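Local atomic coordinates of putative fimbrium subunit Fim1C (Bacteroides uniformis, PDB entry 4K4K), a protein that may form part of the tip of the fimbrium, a filamentous cell-surface appendage that mediates cell adhesion and biofilm formation. Residues T213-T219 and F230-N235; G246-Y251 and S263-W269. The contacts are given in a common frame with arbitrary orientation. Where two conformers were deposited one is given. Residues are numbered along the deposited sequence.

Contact 1: T213-T219 and F230-N235; sequences TAGMALT and FHWDVN
A type II turn from T213 to M216, closed by M216 N to T213 O at 3.1 Å, leads into strand 217-219. G215 takes its third position at phi 89°, where a CB would jam against the preceding carbonyl. The strand runs antiparallel to strand 230-233, with axes 4.5 Å apart at 159°, in a hairpin of the all-beta fimbrillin-like fold. A217-D233 and T219-H231 are non-hydrogen-bonded pairs. L218-W232 is the hydrogen-bonded pair: L218 N to W232 O is 2.8 Å, W232 N to L218 O 2.9 Å. V234 N to M216 O, 3.0 Å, extends the ladder into the 3-10 segment 234-235. On the A217 face, H231 ND1 donates to T219 OG1 (3.0 Å). On the other face, L218 (m, t) touches W232 CE3 through CD1 (3.8 Å) and V234 CG2 through CG (4.0 Å). V234 (t) fills a hollow lined by T213, M216 and L218: its CG2 meets M216 CB (4.2 Å) and its CG1 T213 CB (3.8 Å). T213 OG1 is hydrogen-bonded to S240 O. Strand 217-222 continues the sheet from 164-177, whose I167 touches L218 and V234. Strands 247-256 and 259-268 cover the L218/W232 face: V260 touches F230 and W232, and Y251 meets W232 and V234.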
ATOM      1  N   THR A 213       3.794   8.656  16.640  1.00 36.68           N
ATOM      2  CA  THR A 213       2.901   9.627  15.989  1.00 36.07           C
ATOM      3  C   THR A 213       2.941  10.995  16.722  1.00 41.45           C
ATOM      4  O   THR A 213       2.117  11.868  16.434  1.00 39.76           O
ATOM      5  CB  THR A 213       1.463   9.095  15.896  1.00 36.63           C
ATOM      6  OG1 THR A 213       0.967   8.791  17.205  1.00 35.78           O
ATOM      7  CG2 THR A 213       1.332   7.895  14.970  1.00 32.74           C
ATOM      8  N   ALA A 214       3.910  11.197  17.645  1.00 40.96           N
ATOM      9  CA  ALA A 214       4.060  12.461  18.382  1.00 41.79           C
ATOM     10  C   ALA A 214       4.401  13.602  17.430  1.00 44.25           C
ATOM     11  O   ALA A 214       5.218  13.438  16.520  1.00 43.92           O
ATOM     12  CB  ALA A 214       5.130  12.333  19.463  1.00 43.85           C
ATOM     13  N   GLY A 215       3.725  14.727  17.611  1.00 39.32           N
ATOM     14  CA  GLY A 215       3.901  15.888  16.749  1.00 38.59           C
ATOM     15  C   GLY A 215       2.992  15.879  15.537  1.00 39.83           C
ATOM     16  O   GLY A 215       2.908  16.882  14.827  1.00 40.62           O
HETATM   17  N   MSE A 216       2.322  14.736  15.260  1.00 33.57           N
HETATM   18  CA  MSE A 216       1.420  14.650  14.106  1.00 28.53           C
HETATM   19  C   MSE A 216       0.020  15.075  14.481  1.00 32.98           C
HETATM   20  O   MSE A 216      -0.530  14.615  15.481  1.00 33.58           O
HETATM   21  CB  MSE A 216       1.362  13.244  13.514  1.00 26.93           C
HETATM   22  CG  MSE A 216       2.673  12.752  12.973  1.00 29.05           C
HETATM   23 SE   MSE A 216       2.478  10.878  12.470  0.75 30.58          SE
HETATM   24  CE  MSE A 216       4.338  10.616  11.882  1.00 28.51           C
ATOM     25  N   ALA A 217      -0.569  15.905  13.646  1.00 31.52           N
ATOM     26  CA  ALA A 217      -1.930  16.348  13.863  1.00 31.20           C
ATOM     27  C   ALA A 217      -2.740  16.276  12.586  1.00 32.46           C
ATOM     28  O   ALA A 217      -2.208  16.491  11.495  1.00 30.68           O
ATOM     29  CB  ALA A 217      -1.943  17.782  14.408  1.00 33.64           C
ATOM     30  N   LEU A 218      -4.026  15.964  12.722  1.00 28.45           N
ATOM     31  CA  LEU A 218      -4.982  16.047  11.627  1.00 27.47           C
ATOM     32  C   LEU A 218      -5.577  17.448  11.645  1.00 33.19           C
ATOM     33  O   LEU A 218      -5.977  17.919  12.718  1.00 34.00           O
ATOM     34  CB  LEU A 218      -6.118  15.008  11.741  1.00 27.11           C
ATOM     35  CG  LEU A 218      -5.781  13.539  11.640  1.00 30.58           C
ATOM     36  CD1 LEU A 218      -7.049  12.709  11.717  1.00 31.38           C
ATOM     37  CD2 LEU A 218      -5.032  13.210  10.331  1.00 29.72           C
ATOM     38  N   THR A 219      -5.640  18.119  10.485  1.00 28.50           N
ATOM     39  CA  THR A 219      -6.263  19.446  10.394  1.00 28.27           C
ATOM     40  C   THR A 219      -7.518  19.313   9.548  1.00 31.98           C
ATOM     41  O   THR A 219      -7.459  18.804   8.428  1.00 30.26           O
ATOM     42  CB  THR A 219      -5.295  20.530   9.863  1.00 33.65           C
ATOM     43  OG1 THR A 219      -4.205  20.636  10.782  1.00 32.77           O
ATOM     44  CG2 THR A 219      -5.964  21.922   9.718  1.00 33.90           C
ATOM     45  N   PHE A 230      -9.806  23.082  12.569  1.00 38.80           N
ATOM     46  CA  PHE A 230      -9.755  22.285  13.798  1.00 36.75           C
ATOM     47  C   PHE A 230      -8.541  21.387  13.713  1.00 40.09           C
ATOM     48  O   PHE A 230      -8.283  20.848  12.633  1.00 36.91           O
ATOM     49  CB  PHE A 230     -11.014  21.428  13.946  1.00 37.76           C
ATOM     50  CG  PHE A 230     -12.310  22.173  14.087  1.00 40.20           C
ATOM     51  CD1 PHE A 230     -12.787  22.529  15.335  1.00 44.28           C
ATOM     52  CD2 PHE A 230     -13.083  22.468  12.974  1.00 42.33           C
ATOM     53  CE1 PHE A 230     -13.988  23.220  15.465  1.00 45.94           C
ATOM     54  CE2 PHE A 230     -14.291  23.150  13.107  1.00 46.50           C
ATOM     55  CZ  PHE A 230     -14.738  23.511  14.353  1.00 44.91           C
ATOM     56  N   HIS A 231      -7.793  21.242  14.820  1.00 37.65           N
ATOM     57  CA  HIS A 231      -6.590  20.406  14.889  1.00 36.99           C
ATOM     58  C   HIS A 231      -6.770  19.329  15.933  1.00 39.94           C
ATOM     59  O   HIS A 231      -7.333  19.592  17.001  1.00 38.81           O
ATOM     60  CB  HIS A 231      -5.342  21.254  15.192  1.00 39.08           C
ATOM     61  CG  HIS A 231      -5.234  22.485  14.336  1.00 43.32           C
ATOM     62  ND1 HIS A 231      -4.629  22.448  13.090  1.00 44.80           N
ATOM     63  CD2 HIS A 231      -5.704  23.739  14.555  1.00 46.29           C
ATOM     64  CE1 HIS A 231      -4.727  23.678  12.604  1.00 44.46           C
ATOM     65  NE2 HIS A 231      -5.377  24.487  13.442  1.00 45.77           N
ATOM     66  N   TRP A 232      -6.316  18.106  15.632  1.00 35.70           N
ATOM     67  CA  TRP A 232      -6.430  16.997  16.572  1.00 36.47           C
ATOM     68  C   TRP A 232      -5.130  16.203  16.571  1.00 39.48           C
ATOM     69  O   TRP A 232      -4.627  15.859  15.498  1.00 36.17           O
ATOM     70  CB  TRP A 232      -7.643  16.118  16.234  1.00 35.34           C
ATOM     71  CG  TRP A 232      -7.728  14.869  17.071  1.00 36.53           C
ATOM     72  CD1 TRP A 232      -8.198  14.757  18.350  1.00 40.46           C
ATOM     73  CD2 TRP A 232      -7.277  13.565  16.691  1.00 35.33           C
ATOM     74  NE1 TRP A 232      -8.075  13.458  18.789  1.00 39.94           N
ATOM     75  CE2 TRP A 232      -7.504  12.704  17.790  1.00 40.03           C
ATOM     76  CE3 TRP A 232      -6.693  13.036  15.522  1.00 35.34           C
ATOM     77  CZ2 TRP A 232      -7.196  11.339  17.744  1.00 39.30           C
ATOM     78  CZ3 TRP A 232      -6.402  11.683  15.475  1.00 36.09           C
ATOM     79  CH2 TRP A 232      -6.655  10.849  16.570  1.00 37.67           C
ATOM     80  N   ASP A 233      -4.574  15.940  17.769  1.00 37.79           N
ATOM     81  CA  ASP A 233      -3.305  15.221  17.888  1.00 38.38           C
ATOM     82  C   ASP A 233      -3.490  13.715  17.700  1.00 37.35           C
ATOM     83  O   ASP A 233      -4.183  13.050  18.484  1.00 36.82           O
ATOM     84  CB  ASP A 233      -2.598  15.533  19.226  1.00 43.87           C
ATOM     85  CG  ASP A 233      -1.598  16.688  19.133  1.00 65.20           C
ATOM     86  OD1 ASP A 233      -0.877  16.781  18.098  1.00 66.54           O
ATOM     87  OD2 ASP A 233      -1.504  17.473  20.107  1.00 73.24           O
ATOM     88  N   VAL A 234      -2.858  13.178  16.639  1.00 31.05           N
ATOM     89  CA  VAL A 234      -2.924  11.751  16.284  1.00 28.76           C
ATOM     90  C   VAL A 234      -2.491  10.872  17.469  1.00 33.90           C
ATOM     91  O   VAL A 234      -3.135   9.855  17.723  1.00 33.12           O
ATOM     92  CB  VAL A 234      -2.110  11.436  14.999  1.00 30.04           C
ATOM     93  CG1 VAL A 234      -2.074   9.931  14.696  1.00 29.62           C
ATOM     94  CG2 VAL A 234      -2.677  12.212  13.812  1.00 28.97           C
ATOM     95  N   ASN A 235      -1.464  11.297  18.218  1.00 32.90           N
ATOM     96  CA  ASN A 235      -0.926  10.545  19.358  1.00 35.14           C
ATOM     97  C   ASN A 235      -1.913  10.485  20.562  1.00 42.68           C
ATOM     98  O   ASN A 235      -1.743   9.631  21.435  1.00 43.86           O
ATOM     99  CB  ASN A 235       0.422  11.136  19.785  1.00 38.92           C
ATOM    100  CG  ASN A 235       1.242  10.217  20.658  1.00 64.26           C
ATOM    101  OD1 ASN A 235       1.814   9.218  20.202  1.00 59.98           O
ATOM    102  ND2 ASN A 235       1.289  10.526  21.943  1.00 53.80           N
TER

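Contact 2: G246-Y251 and S263-W269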
ATOM      1  N   GLY A 246       1.521  -2.141   7.244  1.00 21.84           N
ATOM      2  CA  GLY A 246       0.506  -3.117   6.882  1.00 22.56           C
ATOM      3  C   GLY A 246      -0.784  -3.002   7.671  1.00 27.38           C
ATOM      4  O   GLY A 246      -1.600  -3.923   7.622  1.00 28.18           O
ATOM      5  N   SER A 247      -0.998  -1.850   8.344  1.00 23.53           N
ATOM      6  CA  SER A 247      -2.194  -1.601   9.149  1.00 22.94           C
ATOM      7  C   SER A 247      -3.061  -0.516   8.537  1.00 26.15           C
ATOM      8  O   SER A 247      -2.574   0.339   7.783  1.00 24.24           O
ATOM      9  CB  SER A 247      -1.818  -1.186  10.570  1.00 25.46           C
ATOM     10  OG  SER A 247      -0.869  -2.089  11.116  1.00 31.74           O
ATOM     11  N   LYS A 248      -4.352  -0.544   8.892  1.00 24.42           N
ATOM     12  CA  LYS A 248      -5.334   0.464   8.502  1.00 23.48           C
ATOM     13  C   LYS A 248      -5.840   1.107   9.787  1.00 27.07           C
ATOM     14  O   LYS A 248      -6.276   0.397  10.689  1.00 27.57           O
ATOM     15  CB  LYS A 248      -6.483  -0.154   7.684  1.00 27.01           C
ATOM     16  CG  LYS A 248      -7.550   0.880   7.264  1.00 31.29           C
ATOM     17  CD  LYS A 248      -8.799   0.253   6.624  1.00 38.05           C
ATOM     18  CE  LYS A 248      -8.546  -0.233   5.217  1.00 38.12           C
ATOM     19  NZ  LYS A 248      -9.746  -0.862   4.609  1.00 54.85           N
ATOM     20  N   TYR A 249      -5.703   2.434   9.899  1.00 22.72           N
ATOM     21  CA  TYR A 249      -6.172   3.222  11.053  1.00 23.96           C
ATOM     22  C   TYR A 249      -7.453   3.876  10.639  1.00 28.90           C
ATOM     23  O   TYR A 249      -7.486   4.606   9.641  1.00 26.57           O
ATOM     24  CB  TYR A 249      -5.111   4.253  11.518  1.00 24.38           C
ATOM     25  CG  TYR A 249      -3.889   3.560  12.097  1.00 25.26           C
ATOM     26  CD1 TYR A 249      -2.881   3.069  11.267  1.00 24.31           C
ATOM     27  CD2 TYR A 249      -3.782   3.316  13.467  1.00 27.15           C
ATOM     28  CE1 TYR A 249      -1.790   2.368  11.787  1.00 24.87           C
ATOM     29  CE2 TYR A 249      -2.682   2.637  14.000  1.00 28.80           C
ATOM     30  CZ  TYR A 249      -1.691   2.154  13.153  1.00 30.85           C
ATOM     31  OH  TYR A 249      -0.603   1.459  13.643  1.00 30.86           O
ATOM     32  N   LEU A 250      -8.534   3.537  11.342  1.00 26.40           N
ATOM     33  CA  LEU A 250      -9.854   4.056  11.041  1.00 27.26           C
ATOM     34  C   LEU A 250     -10.223   5.074  12.083  1.00 29.86           C
ATOM     35  O   LEU A 250     -10.227   4.766  13.273  1.00 28.24           O
ATOM     36  CB  LEU A 250     -10.901   2.923  10.975  1.00 28.58           C
ATOM     37  CG  LEU A 250     -10.631   1.866   9.907  1.00 32.93           C
ATOM     38  CD1 LEU A 250      -9.971   0.653  10.508  1.00 33.83           C
ATOM     39  CD2 LEU A 250     -11.911   1.489   9.196  1.00 37.05           C
ATOM     40  N   TYR A 251     -10.480   6.310  11.642  1.00 26.87           N
ATOM     41  CA  TYR A 251     -10.877   7.364  12.571  1.00 27.09           C
ATOM     42  C   TYR A 251     -12.267   7.845  12.258  1.00 29.37           C
ATOM     43  O   TYR A 251     -12.572   8.124  11.095  1.00 28.42           O
ATOM     44  CB  TYR A 251      -9.908   8.568  12.525  1.00 27.76           C
ATOM     45  CG  TYR A 251      -8.469   8.240  12.856  1.00 28.17           C
ATOM     46  CD1 TYR A 251      -8.053   8.090  14.178  1.00 30.69           C
ATOM     47  CD2 TYR A 251      -7.502   8.159  11.856  1.00 26.28           C
ATOM     48  CE1 TYR A 251      -6.723   7.820  14.492  1.00 31.71           C
ATOM     49  CE2 TYR A 251      -6.170   7.871  12.157  1.00 25.69           C
ATOM     50  CZ  TYR A 251      -5.785   7.716  13.477  1.00 29.37           C
ATOM     51  OH  TYR A 251      -4.475   7.451  13.782  1.00 28.13           O
ATOM     52  N   SER A 263     -12.853   8.781  17.558  1.00 33.33           N
ATOM     53  CA  SER A 263     -12.841   7.386  17.967  1.00 33.71           C
ATOM     54  C   SER A 263     -11.912   6.705  16.993  1.00 34.45           C
ATOM     55  O   SER A 263     -11.919   7.055  15.808  1.00 32.70           O
ATOM     56  CB  SER A 263     -14.239   6.770  17.983  1.00 42.41           C
ATOM     57  OG  SER A 263     -14.803   6.605  16.694  1.00 59.52           O
ATOM     58  N   SER A 264     -11.067   5.792  17.485  1.00 30.98           N
ATOM     59  CA  SER A 264     -10.111   5.165  16.585  1.00 29.21           C
ATOM     60  C   SER A 264     -10.157   3.655  16.660  1.00 33.90           C
ATOM     61  O   SER A 264     -10.488   3.084  17.700  1.00 33.48           O
ATOM     62  CB  SER A 264      -8.703   5.646  16.917  1.00 33.44           C
ATOM     63  OG  SER A 264      -8.304   5.133  18.178  1.00 40.43           O
ATOM     64  N   LYS A 265      -9.791   3.016  15.543  1.00 30.52           N
ATOM     65  CA  LYS A 265      -9.686   1.561  15.424  1.00 31.52           C
ATOM     66  C   LYS A 265      -8.495   1.270  14.561  1.00 33.23           C
ATOM     67  O   LYS A 265      -8.226   2.038  13.632  1.00 29.59           O
ATOM     68  CB  LYS A 265     -10.952   0.951  14.783  1.00 36.03           C
ATOM     69  CG  LYS A 265     -12.180   0.896  15.686  1.00 51.58           C
ATOM     70  CD  LYS A 265     -13.467   0.608  14.901  1.00 69.88           C
ATOM     71  CE  LYS A 265     -13.712  -0.862  14.622  1.00 91.12           C
ATOM     72  NZ  LYS A 265     -14.945  -1.075  13.816  1.00104.06           N
ATOM     73  N   VAL A 266      -7.789   0.166  14.842  1.00 31.17           N
ATOM     74  CA  VAL A 266      -6.681  -0.266  13.988  1.00 30.24           C
ATOM     75  C   VAL A 266      -7.025  -1.680  13.558  1.00 34.75           C
ATOM     76  O   VAL A 266      -7.554  -2.463  14.361  1.00 33.87           O
ATOM     77  CB  VAL A 266      -5.258  -0.126  14.613  1.00 33.91           C
ATOM     78  CG1 VAL A 266      -5.073  -0.999  15.856  1.00 34.00           C
ATOM     79  CG2 VAL A 266      -4.168  -0.419  13.579  1.00 32.96           C
ATOM     80  N   GLU A 267      -6.766  -1.994  12.282  1.00 30.74           N
ATOM     81  CA  GLU A 267      -7.068  -3.289  11.681  0.50 31.09           C
ATOM     82  C   GLU A 267      -5.923  -3.710  10.787  1.00 33.59           C
ATOM     83  O   GLU A 267      -5.213  -2.834  10.280  1.00 31.95           O
ATOM     84  CB  GLU A 267      -8.358  -3.183  10.835  0.50 32.88           C
ATOM     85  CG  GLU A 267      -9.654  -2.967  11.608  0.50 44.42           C
ATOM     86  CD  GLU A 267     -10.908  -2.755  10.776  0.50 68.77           C
ATOM     87  OE1 GLU A 267     -10.832  -2.858   9.530  0.50 66.66           O
ATOM     88  OE2 GLU A 267     -11.963  -2.439  11.374  0.50 65.41           O
ATOM     89  N   ASP A 268      -5.747  -5.016  10.555  1.00 30.55           N
ATOM     90  CA  ASP A 268      -4.727  -5.408   9.592  1.00 28.85           C
ATOM     91  C   ASP A 268      -5.260  -4.914   8.239  1.00 32.59           C
ATOM     92  O   ASP A 268      -6.468  -4.973   7.995  1.00 32.74           O
ATOM     93  CB  ASP A 268      -4.475  -6.936   9.630  1.00 32.01           C
ATOM     94  CG  ASP A 268      -4.039  -7.500  10.993  1.00 47.66           C
ATOM     95  OD1 ASP A 268      -2.907  -7.191  11.438  1.00 44.82           O
ATOM     96  OD2 ASP A 268      -4.803  -8.309  11.574  1.00 59.73           O
ATOM     97  N   TRP A 269      -4.405  -4.318   7.404  1.00 28.78           N
ATOM     98  CA  TRP A 269      -4.889  -3.756   6.145  1.00 27.86           C
ATOM     99  C   TRP A 269      -5.070  -4.884   5.092  1.00 36.80           C
ATOM    100  O   TRP A 269      -4.106  -5.507   4.645  1.00 36.74           O
ATOM    101  CB  TRP A 269      -3.942  -2.641   5.698  1.00 24.99           C
ATOM    102  CG  TRP A 269      -4.274  -1.898   4.440  1.00 24.29           C
ATOM    103  CD1 TRP A 269      -5.423  -1.959   3.704  1.00 27.71           C
ATOM    104  CD2 TRP A 269      -3.433  -0.944   3.796  1.00 22.64           C
ATOM    105  NE1 TRP A 269      -5.331  -1.128   2.613  1.00 26.88           N
ATOM    106  CE2 TRP A 269      -4.119  -0.482   2.649  1.00 26.21           C
ATOM    107  CE3 TRP A 269      -2.147  -0.440   4.068  1.00 21.43           C
ATOM    108  CZ2 TRP A 269      -3.560   0.441   1.765  1.00 23.69           C
ATOM    109  CZ3 TRP A 269      -1.599   0.483   3.188  1.00 21.11           C
ATOM    110  CH2 TRP A 269      -2.306   0.920   2.063  1.00 21.56           C
TER
HETATM  111  O   HOH W   1      -8.641  -3.565   6.008  1.00 45.02           O
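Strands 247-251 and 263-268 are the open end of an antiparallel beta hairpin in the fimbrillin-like fold. Their axes approach to 4.6 Å at 157°. K248-E267 and L250-K265 are the hydrogen-bonded pairs. K248 N to E267 O and L250 N to K265 O are both 2.8 Å; the return bonds, E267 N to K248 O and K265 N to L250 O, are both 2.9 Å. Beyond the strand, W269 N is hydrogen-bonded to G246 O at 2.8 Å. Y249, Y251, V266 and S264 share one face. V266 CG2 lies over the Y249 ring, 3.7 Å from its centroid, a CH-pi contact. Y251 CD1 touches S264 CB at 3.7 Å. Both tyrosines reach the 240-244 region: Y249 OH is hydrogen-bonded to V244 N and Y251 OH to S240 OG. The opposite face carries K248, L250, K265 and E267. There L250 CD1 packs on E267 CD at 3.5 Å. W269 turns toward 246-251 and stacks on H139 of strand 132-150, which runs parallel to 247-256 on its other edge. W269 CD1 also touches K248 CE at 3.9 Å. A water receives a weak bond from K248 NZ at 3.2 Å and donates to D268 O at 3.3 Å.

The two contacts are successive hairpins. Contact 1, which joins strands 217-222 and 228-233, comes first along the chain; contact 2, built from 247-256 and 259-268, comes after it. Their centres are about 16 Å apart, on the same side of the chain's centre. The two hairpins continue different parts of the strand network: 217-222 pairs with 164-177, and 247-256 with 132-150. They also meet through side chains. W232 CH2 lies 3.7 Å from Y251 CE1, and V234 CG1 lies 3.6 Å from Y251 OH. F243, in the link between the hairpins, touches residues of both. The W232/V234 side of contact 1 thus packs against the Y251 face of contact 2 within the all-beta fimbrillin-like fold of this putative tip subunit.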